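Local coordinates for protein BugD (PDB 2F5X) that binds aspartic acid between its two lobes as a periplasmic solute receptor, probably delivering it to a tripartite tricarboxylate-type transporter, at residues Gly56-Thr61 with Ser89-Pro94; Val111-Ile116 with Val235-Gly240; Ser151-Thr156 with Glu302-Ala307. All blocks are in the same frame, centred on the assembly; numbering follows the deposited sequence.

Contact 1 of 3, residues Gly56-Thr61 with Ser89-Pro94; sequences GGAGGT and SLYKNP
Tyr91 reaches across to the glycine-rich turn of 56-61, its ring passing obliquely by Thr61 while the phenol oxygen arrives near Ala58. Methyl CG2 of Thr61 lies 3.6 Å from CE2 of Tyr91 and also approaches CD2, so a single branch of the threonine meets the CD2-CE2 part of the ring. The other branch turns inward: with OG1 between the backbone N and the carbonyl carbon (chi1 57°), the hydroxyl donates to O of Ala58 at 2.8 Å. That bond fixes the rotation of the threonine side chain and leaves CG2 for the tyrosine. The amide N of Thr61 grips the same oxygen at 3.1 Å from the same face of the carbonyl plane, as part of the backbone turn. OH of Tyr91 comes to 3.2 Å from O of Ala58 without a hydrogen bond between them; its polar partner is O of Ile147. CB of Ala58 lies 3.8 Å from the same OH, and its apolar approach to the ring is to CZ of Tyr91, at 4.5 Å. CB of Thr61 also comes within 3.5 Å of the carbonyl O of Pro94. The positive phi angles of Gly59 and Gly60 suit a tight turn, and Gly60 occupies the N-cap position of helix 61-68. The contact joins the turn between strand 50-54 and that helix to the loop leading from helix 83-86 toward strand 102-117.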
loop_
_atom_site.group_PDB
_atom_site.type_symbol
_atom_site.label_atom_id
_atom_site.label_comp_id
_atom_site.label_asym_id
_atom_site.label_seq_id
_atom_site.Cartn_x
_atom_site.Cartn_y
_atom_site.Cartn_z
ATOM N N GLY A 56 -4.792 9.805 -7.887
ATOM C CA GLY A 56 -5.568 8.590 -7.694
ATOM C C GLY A 56 -6.294 8.134 -8.948
ATOM O O GLY A 56 -6.477 8.906 -9.903
ATOM N N GLY A 57 -6.685 6.862 -8.939
ATOM C CA GLY A 57 -7.457 6.264 -10.015
ATOM C C GLY A 57 -6.945 4.884 -10.371
ATOM O O GLY A 57 -5.732 4.645 -10.327
ATOM N N ALA A 58 -7.876 3.991 -10.716
ATOM C CA ALA A 58 -7.580 2.629 -11.185
ATOM C C ALA A 58 -6.530 1.903 -10.338
ATOM O O ALA A 58 -5.581 1.311 -10.874
ATOM C CB ALA A 58 -7.175 2.636 -12.670
ATOM N N GLY A 59 -6.714 1.957 -9.018
ATOM C CA GLY A 59 -5.915 1.183 -8.078
ATOM C C GLY A 59 -4.447 1.575 -8.003
ATOM O O GLY A 59 -3.619 0.781 -7.568
ATOM N N GLY A 60 -4.132 2.794 -8.425
ATOM C CA GLY A 60 -2.757 3.275 -8.437
ATOM C C GLY A 60 -2.104 3.229 -9.815
ATOM O O GLY A 60 -0.993 3.754 -9.990
ATOM N N THR A 61 -2.759 2.607 -10.799
ATOM C CA THR A 61 -2.102 2.459 -12.100
ATOM C C THR A 61 -1.990 3.774 -12.847
ATOM O O THR A 61 -1.057 3.952 -13.619
ATOM C CB THR A 61 -2.765 1.414 -13.021
ATOM O OG1 THR A 61 -4.145 1.742 -13.216
ATOM C CG2 THR A 61 -2.780 0.035 -12.369
ATOM N N SER A 89 -0.898 -8.264 -13.346
ATOM C CA SER A 89 -1.695 -9.492 -13.440
ATOM C C SER A 89 -3.193 -9.210 -13.433
ATOM O O SER A 89 -4.001 -10.133 -13.519
ATOM C CB SER A 89 -1.355 -10.449 -12.291
ATOM O OG SER A 89 0.008 -10.817 -12.356
ATOM N N LEU A 90 -3.561 -7.934 -13.329
ATOM C CA LEU A 90 -4.964 -7.557 -13.137
ATOM C C LEU A 90 -5.509 -6.754 -14.301
ATOM O O LEU A 90 -6.723 -6.661 -14.489
ATOM C CB LEU A 90 -5.110 -6.749 -11.843
ATOM C CG LEU A 90 -4.830 -7.542 -10.560
ATOM C CD1 LEU A 90 -4.659 -6.595 -9.356
ATOM C CD2 LEU A 90 -5.935 -8.581 -10.315
ATOM N N TYR A 91 -4.604 -6.151 -15.060
ATOM C CA TYR A 91 -4.963 -5.358 -16.230
ATOM C C TYR A 91 -4.238 -5.890 -17.447
ATOM O O TYR A 91 -3.041 -6.174 -17.391
ATOM C CB TYR A 91 -4.550 -3.896 -16.042
ATOM C CG TYR A 91 -5.298 -3.168 -14.959
ATOM C CD1 TYR A 91 -6.524 -2.564 -15.226
ATOM C CD2 TYR A 91 -4.781 -3.076 -13.668
ATOM C CE1 TYR A 91 -7.219 -1.882 -14.240
ATOM C CE2 TYR A 91 -5.467 -2.399 -12.665
ATOM C CZ TYR A 91 -6.689 -1.809 -12.964
ATOM O OH TYR A 91 -7.381 -1.129 -12.006
ATOM N N LYS A 92 -4.967 -6.001 -18.553
ATOM C CA LYS A 92 -4.368 -6.347 -19.832
ATOM C C LYS A 92 -3.286 -5.338 -20.197
ATOM O O LYS A 92 -2.226 -5.716 -20.694
ATOM C CB LYS A 92 -5.435 -6.422 -20.926
ATOM C CG LYS A 92 -6.419 -7.554 -20.697
ATOM C CD LYS A 92 -7.198 -7.892 -21.946
ATOM C CE LYS A 92 -8.006 -9.162 -21.752
ATOM N NZ LYS A 92 -9.172 -9.197 -22.678
ATOM N N ASN A 93 -3.562 -4.062 -19.940
ATOM C CA ASN A 93 -2.543 -3.023 -20.026
ATOM C C ASN A 93 -2.619 -2.039 -18.873
ATOM O O ASN A 93 -3.408 -1.086 -18.903
ATOM C CB ASN A 93 -2.589 -2.273 -21.350
ATOM C CG ASN A 93 -1.345 -1.402 -21.579
ATOM O OD1 ASN A 93 -0.437 -1.300 -20.721
ATOM N ND2 ASN A 93 -1.294 -0.772 -22.748
ATOM N N PRO A 94 -1.779 -2.259 -17.866
ATOM C CA PRO A 94 -1.753 -1.393 -16.684
ATOM C C PRO A 94 -1.164 -0.007 -16.956
ATOM O O PRO A 94 -1.264 0.857 -16.085
ATOM C CB PRO A 94 -0.877 -2.171 -15.707
ATOM C CG PRO A 94 0.026 -2.960 -16.567
ATOM C CD PRO A 94 -0.787 -3.350 -17.776
#

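Contact 2 of 3, residues Val111-Ile116 with Val235-Gly240; sequences VPMTII and VGIWHG
Val111 and Ile237 form an antiparallel hydrogen-bonded pair where strands 102-117 and 236-244 meet in the mixed sheet of this periplasmic binding protein fold. The short strand axes run at 142° to each other, and the pairing is confined to one end of 111-116, beyond which the strands diverge. N of Ile237 donates to O of Val111 at 2.8 Å in a nearly straight bond, and N of Val111 returns one to O of Ile237 at 3.0 Å. Next to the pair, Met113, present as selenomethionine, is extended at chi2 (-180°), which carries SE out toward Ile237 and Val235. The side chain crosses both of theirs obliquely, with SE 3.6 Å from CG1 of Ile237 and 3.8 Å from CG1 of Val235. Cys154 of helix 150-162 packs against the same side chain, so the selenium sits in a buried apolar setting between sheet and helix, with the bound aspartic acid about 5 Å from the side chain. CG2 of Val111 meets His239 obliquely, 3.9 Å from CE1. That imidazole is held at both nitrogens, NE2 bonding to Thr31, a residue of the ligand pocket. Its ND1 donates to O of Ile237 at 3.1 Å, with the oxygen in the ring plane; the same oxygen takes the N-H of Val111 from the opposite face of its carbonyl plane.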
loop_
_atom_site.group_PDB
_atom_site.type_symbol
_atom_site.label_atom_id
_atom_site.label_comp_id
_atom_site.label_asym_id
_atom_site.label_seq_id
_atom_site.Cartn_x
_atom_site.Cartn_y
_atom_site.Cartn_z
ATOM N N VAL A 111 4.489 -2.371 5.272
ATOM C CA VAL A 111 3.347 -2.005 6.126
ATOM C C VAL A 111 2.358 -3.155 6.231
ATOM O O VAL A 111 1.896 -3.661 5.210
ATOM C CB VAL A 111 2.629 -0.739 5.576
ATOM C CG1 VAL A 111 1.559 -0.210 6.557
ATOM C CG2 VAL A 111 3.658 0.363 5.270
ATOM N N PRO A 112 1.996 -3.548 7.453
ATOM C CA PRO A 112 1.003 -4.610 7.635
ATOM C C PRO A 112 -0.410 -4.070 7.472
ATOM O O PRO A 112 -0.620 -2.850 7.461
ATOM C CB PRO A 112 1.255 -5.080 9.073
ATOM C CG PRO A 112 1.759 -3.839 9.790
ATOM C CD PRO A 112 2.500 -3.033 8.743
HETATM N N MSE A 113 -1.369 -4.973 7.326
HETATM C CA MSE A 113 -2.762 -4.566 7.181
HETATM C C MSE A 113 -3.655 -5.057 8.329
HETATM O O MSE A 113 -3.318 -6.022 9.034
HETATM C CB MSE A 113 -3.287 -4.987 5.810
HETATM C CG MSE A 113 -2.423 -4.425 4.669
HETATM SE SE MSE A 113 -3.097 -4.947 2.963
HETATM C CE MSE A 113 -4.606 -3.660 2.905
ATOM N N THR A 114 -4.772 -4.357 8.516
ATOM C CA THR A 114 -5.783 -4.697 9.507
ATOM C C THR A 114 -7.128 -4.882 8.833
ATOM O O THR A 114 -7.515 -4.066 7.987
ATOM C CB THR A 114 -5.945 -3.555 10.542
ATOM O OG1 THR A 114 -6.144 -2.307 9.850
ATOM C CG2 THR A 114 -4.655 -3.364 11.348
ATOM N N ILE A 115 -7.839 -5.943 9.218
ATOM C CA ILE A 115 -9.231 -6.146 8.807
ATOM C C ILE A 115 -10.098 -5.367 9.787
ATOM O O ILE A 115 -10.080 -5.648 10.983
ATOM C CB ILE A 115 -9.613 -7.652 8.844
ATOM C CG1 ILE A 115 -8.666 -8.497 7.978
ATOM C CG2 ILE A 115 -11.116 -7.862 8.464
ATOM C CD1 ILE A 115 -8.987 -8.515 6.546
ATOM N N ILE A 116 -10.831 -4.379 9.275
ATOM C CA ILE A 116 -11.649 -3.509 10.113
ATOM C C ILE A 116 -13.072 -3.405 9.572
ATOM O O ILE A 116 -13.345 -3.751 8.417
ATOM C CB ILE A 116 -11.029 -2.076 10.238
ATOM C CG1 ILE A 116 -10.926 -1.385 8.862
ATOM C CG2 ILE A 116 -9.685 -2.104 10.979
ATOM C CD1 ILE A 116 -10.566 0.109 8.968
ATOM N N VAL A 235 0.110 -10.659 4.328
ATOM C CA VAL A 235 0.233 -9.537 3.403
ATOM C C VAL A 235 1.051 -8.442 4.046
ATOM O O VAL A 235 0.645 -7.873 5.069
ATOM C CB VAL A 235 -1.133 -8.893 3.026
ATOM C CG1 VAL A 235 -0.944 -7.872 1.892
ATOM C CG2 VAL A 235 -2.156 -9.933 2.641
ATOM N N GLY A 236 2.199 -8.153 3.444
ATOM C CA GLY A 236 3.007 -7.009 3.830
ATOM C C GLY A 236 3.130 -6.066 2.652
ATOM O O GLY A 236 3.632 -6.443 1.575
ATOM N N ILE A 237 2.667 -4.834 2.839
ATOM C CA ILE A 237 2.645 -3.885 1.732
ATOM C C ILE A 237 3.964 -3.120 1.698
ATOM O O ILE A 237 4.120 -2.074 2.345
ATOM C CB ILE A 237 1.407 -2.970 1.850
ATOM C CG1 ILE A 237 0.119 -3.819 1.810
ATOM C CG2 ILE A 237 1.376 -1.906 0.732
ATOM C CD1 ILE A 237 -0.073 -4.695 0.556
ATOM N N TRP A 238 4.931 -3.679 0.974
ATOM C CA TRP A 238 6.193 -2.987 0.772
ATOM C C TRP A 238 5.944 -1.797 -0.145
ATOM O O TRP A 238 4.997 -1.792 -0.944
ATOM C CB TRP A 238 7.267 -3.920 0.184
ATOM C CG TRP A 238 6.840 -4.620 -1.086
ATOM C CD1 TRP A 238 6.265 -5.858 -1.190
ATOM C CD2 TRP A 238 6.980 -4.129 -2.424
ATOM N NE1 TRP A 238 6.025 -6.161 -2.512
ATOM C CE2 TRP A 238 6.464 -5.123 -3.293
ATOM C CE3 TRP A 238 7.500 -2.944 -2.985
ATOM C CZ2 TRP A 238 6.445 -4.968 -4.688
ATOM C CZ3 TRP A 238 7.486 -2.792 -4.379
ATOM C CH2 TRP A 238 6.952 -3.797 -5.210
ATOM N N HIS A 239 6.780 -0.780 0.011
ATOM C CA HIS A 239 6.733 0.436 -0.794
ATOM C C HIS A 239 8.106 0.625 -1.443
ATOM O O HIS A 239 9.142 0.329 -0.823
ATOM C CB HIS A 239 6.457 1.663 0.086
ATOM C CG HIS A 239 5.023 1.819 0.515
ATOM N ND1 HIS A 239 4.334 0.858 1.224
ATOM C CD2 HIS A 239 4.166 2.857 0.362
ATOM C CE1 HIS A 239 3.109 1.288 1.472
ATOM N NE2 HIS A 239 2.981 2.500 0.960
ATOM N N GLY A 240 8.103 1.127 -2.678
ATOM C CA GLY A 240 9.329 1.425 -3.404
ATOM C C GLY A 240 9.322 2.837 -3.960
ATOM O O GLY A 240 8.282 3.497 -4.007
#

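Contact 3 of 3, residues Ser151-Thr156 with Glu302-Ala307; sequences SHLCGT and ELFKKA. With ASP (aspartic acid), chain D.
This is an apolar helix-to-helix contact, made by side-chain ends where helix 286-306 finishes beside the first turns of helix 150-162. The axes of the short segments stay 11.8 Å apart at an angle of 45°, a wide spacing that Phe304 and Leu303 bridge on one side and Leu153 and Thr156 on the other. Phe304 does most of the reaching. Its CZ lies 3.9 Å from CD1 of Leu153, the two side chains crossing at about a right angle. CG of Leu153 is anti to the backbone N (chi1 168°), and chi2 of 63° then sets CD1 toward the ring. Thr156 also crosses Phe304 at about a right angle, but its CG2 comes to the ring edge, near the ring plane and 4.2 Å from CE1. Farther along, CE1 of His152 approaches CE1 of Phe304 obliquely, while CD2 of Leu303 both meets CD1 of Leu153 at 4.2 Å and lies over one face of its own neighbour's ring, toward the rim. On the solvent-exposed flank of helix 286-306, NZ of Lys306 forms a salt bridge with OE2 of Glu302, one turn back.

The start of helix 150-162 serves the ligand. Ser151 gives two bonds to OD1 of the bound aspartic acid, from its N at 2.8 Å and from its OG at 2.7 Å; Ala150 N adds another bond to the ligand. Cys154 ties the same helix to Cys190 by a disulfide. A carboxylate met by a backbone N-H at a helix N-terminus, whose dipole would favour the negative charge, is a recurring way of binding anions and forms part of this aspartic acid pocket.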
loop_
_atom_site.group_PDB
_atom_site.type_symbol
_atom_site.label_atom_id
_atom_site.label_comp_id
_atom_site.label_asym_id
_atom_site.label_seq_id
_atom_site.Cartn_x
_atom_site.Cartn_y
_atom_site.Cartn_z
ATOM N N SER A 151 -5.577 -2.674 -0.566
ATOM C CA SER A 151 -6.873 -3.057 -0.024
ATOM C C SER A 151 -7.616 -3.986 -0.977
ATOM O O SER A 151 -8.445 -4.780 -0.545
ATOM C CB SER A 151 -7.718 -1.812 0.288
ATOM O OG SER A 151 -7.806 -0.951 -0.838
ATOM N N HIS A 152 -7.314 -3.889 -2.273
ATOM C CA HIS A 152 -7.888 -4.807 -3.258
ATOM C C HIS A 152 -7.294 -6.209 -3.124
ATOM O O HIS A 152 -8.033 -7.202 -3.121
ATOM C CB HIS A 152 -7.703 -4.282 -4.684
ATOM C CG HIS A 152 -8.016 -5.302 -5.738
ATOM N ND1 HIS A 152 -7.037 -5.962 -6.447
ATOM C CD2 HIS A 152 -9.201 -5.786 -6.186
ATOM C CE1 HIS A 152 -7.605 -6.823 -7.275
ATOM N NE2 HIS A 152 -8.919 -6.734 -7.138
ATOM N N LEU A 153 -5.964 -6.285 -3.027
ATOM C CA LEU A 153 -5.277 -7.561 -2.843
ATOM C C LEU A 153 -5.771 -8.268 -1.577
ATOM O O LEU A 153 -6.187 -9.435 -1.622
ATOM C CB LEU A 153 -3.753 -7.355 -2.789
ATOM C CG LEU A 153 -2.921 -8.560 -2.307
ATOM C CD1 LEU A 153 -3.082 -9.759 -3.269
ATOM C CD2 LEU A 153 -1.469 -8.178 -2.169
ATOM N N CYS A 154 -5.745 -7.563 -0.455
ATOM C CA CYS A 154 -6.173 -8.162 0.802
ATOM C C CYS A 154 -7.654 -8.512 0.768
ATOM O O CYS A 154 -8.037 -9.579 1.230
ATOM C CB CYS A 154 -5.871 -7.242 1.971
ATOM S SG CYS A 154 -6.228 -7.946 3.595
ATOM N N GLY A 155 -8.470 -7.629 0.191
ATOM C CA GLY A 155 -9.896 -7.893 0.048
ATOM C C GLY A 155 -10.170 -9.142 -0.773
ATOM O O GLY A 155 -11.061 -9.931 -0.437
ATOM N N THR A 156 -9.393 -9.336 -1.835
ATOM C CA THR A 156 -9.539 -10.517 -2.679
ATOM C C THR A 156 -9.220 -11.759 -1.861
ATOM O O THR A 156 -9.959 -12.751 -1.897
ATOM C CB THR A 156 -8.600 -10.421 -3.915
ATOM O OG1 THR A 156 -9.082 -9.386 -4.790
ATOM C CG2 THR A 156 -8.694 -11.682 -4.760
ATOM N N GLU A 302 0.232 -15.916 -9.574
ATOM C CA GLU A 302 -0.228 -17.254 -9.209
ATOM C C GLU A 302 -1.419 -17.195 -8.258
ATOM O O GLU A 302 -2.362 -17.957 -8.418
ATOM C CB GLU A 302 0.915 -18.102 -8.632
ATOM C CG GLU A 302 0.532 -19.548 -8.296
ATOM C CD GLU A 302 0.163 -20.400 -9.508
ATOM O OE1 GLU A 302 0.540 -20.063 -10.655
ATOM O OE2 GLU A 302 -0.513 -21.435 -9.309
ATOM N N LEU A 303 -1.376 -16.280 -7.290
ATOM C CA LEU A 303 -2.496 -16.068 -6.371
ATOM C C LEU A 303 -3.790 -15.740 -7.119
ATOM O O LEU A 303 -4.830 -16.351 -6.862
ATOM C CB LEU A 303 -2.174 -14.973 -5.347
ATOM C CG LEU A 303 -3.217 -14.753 -4.235
ATOM C CD1 LEU A 303 -2.541 -14.471 -2.901
ATOM C CD2 LEU A 303 -4.198 -13.631 -4.578
ATOM N N PHE A 304 -3.723 -14.786 -8.047
ATOM C CA PHE A 304 -4.909 -14.395 -8.807
ATOM C C PHE A 304 -5.390 -15.500 -9.739
ATOM O O PHE A 304 -6.596 -15.713 -9.878
ATOM C CB PHE A 304 -4.686 -13.086 -9.561
ATOM C CG PHE A 304 -4.520 -11.893 -8.659
ATOM C CD1 PHE A 304 -5.507 -11.550 -7.735
ATOM C CD2 PHE A 304 -3.377 -11.110 -8.735
ATOM C CE1 PHE A 304 -5.351 -10.449 -6.903
ATOM C CE2 PHE A 304 -3.215 -10.014 -7.912
ATOM C CZ PHE A 304 -4.198 -9.678 -6.999
ATOM N N LYS A 305 -4.449 -16.205 -10.367
ATOM C CA LYS A 305 -4.794 -17.353 -11.213
ATOM C C LYS A 305 -5.603 -18.393 -10.433
ATOM O O LYS A 305 -6.635 -18.879 -10.912
ATOM C CB LYS A 305 -3.527 -17.989 -11.802
ATOM C CG LYS A 305 -3.788 -19.243 -12.658
ATOM C CD LYS A 305 -2.641 -19.497 -13.628
ATOM C CE LYS A 305 -2.784 -20.839 -14.331
ATOM N NZ LYS A 305 -1.601 -21.719 -14.080
ATOM N N LYS A 306 -5.144 -18.712 -9.224
ATOM C CA LYS A 306 -5.813 -19.696 -8.364
ATOM C C LYS A 306 -7.186 -19.237 -7.884
ATOM O O LYS A 306 -8.071 -20.066 -7.602
ATOM C CB LYS A 306 -4.934 -20.033 -7.161
ATOM C CG LYS A 306 -3.939 -21.140 -7.428
ATOM C CD LYS A 306 -3.658 -21.916 -6.147
ATOM C CE LYS A 306 -2.179 -21.903 -5.808
ATOM N NZ LYS A 306 -1.344 -22.612 -6.832
ATOM N N ALA A 307 -7.358 -17.922 -7.794
ATOM C CA ALA A 307 -8.615 -17.313 -7.375
ATOM C C ALA A 307 -9.561 -17.073 -8.556
ATOM O O ALA A 307 -10.679 -16.579 -8.370
ATOM C CB ALA A 307 -8.334 -16.014 -6.631
HETATM N N ASP D . -2.135 2.657 -0.287
HETATM C CA ASP D . -3.413 3.197 -0.839
HETATM C C ASP D . -3.641 4.642 -0.424
HETATM O O ASP D . -4.791 5.120 -0.402
HETATM C CB ASP D . -4.592 2.340 -0.396
HETATM C CG ASP D . -4.547 0.952 -0.981
HETATM O OD1 ASP D . -5.334 0.097 -0.512
HETATM O OD2 ASP D . -3.760 0.636 -1.911
HETATM O OXT ASP D . -2.661 5.318 -0.108
#

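In the fold
Contact 1 comes first along the chain and closes before contact 2 opens, whereas the segments of contacts 2 and 3 alternate after it, interlacing the chain. Contacts 2 and 3 have centres 14 Å apart and touch where Met113 and Val235 meet helix 150-162. Contact 3 lies equally far from contact 1, joined to it through Leu90 and Ser89, which pack on His152 and Phe304. Contacts 1 and 2, about 19 Å between centres, do not touch. Helix 150-162 is thus wedged between the sheet and the C-terminal helix 286-306, with its N-terminal end at the aspartic acid.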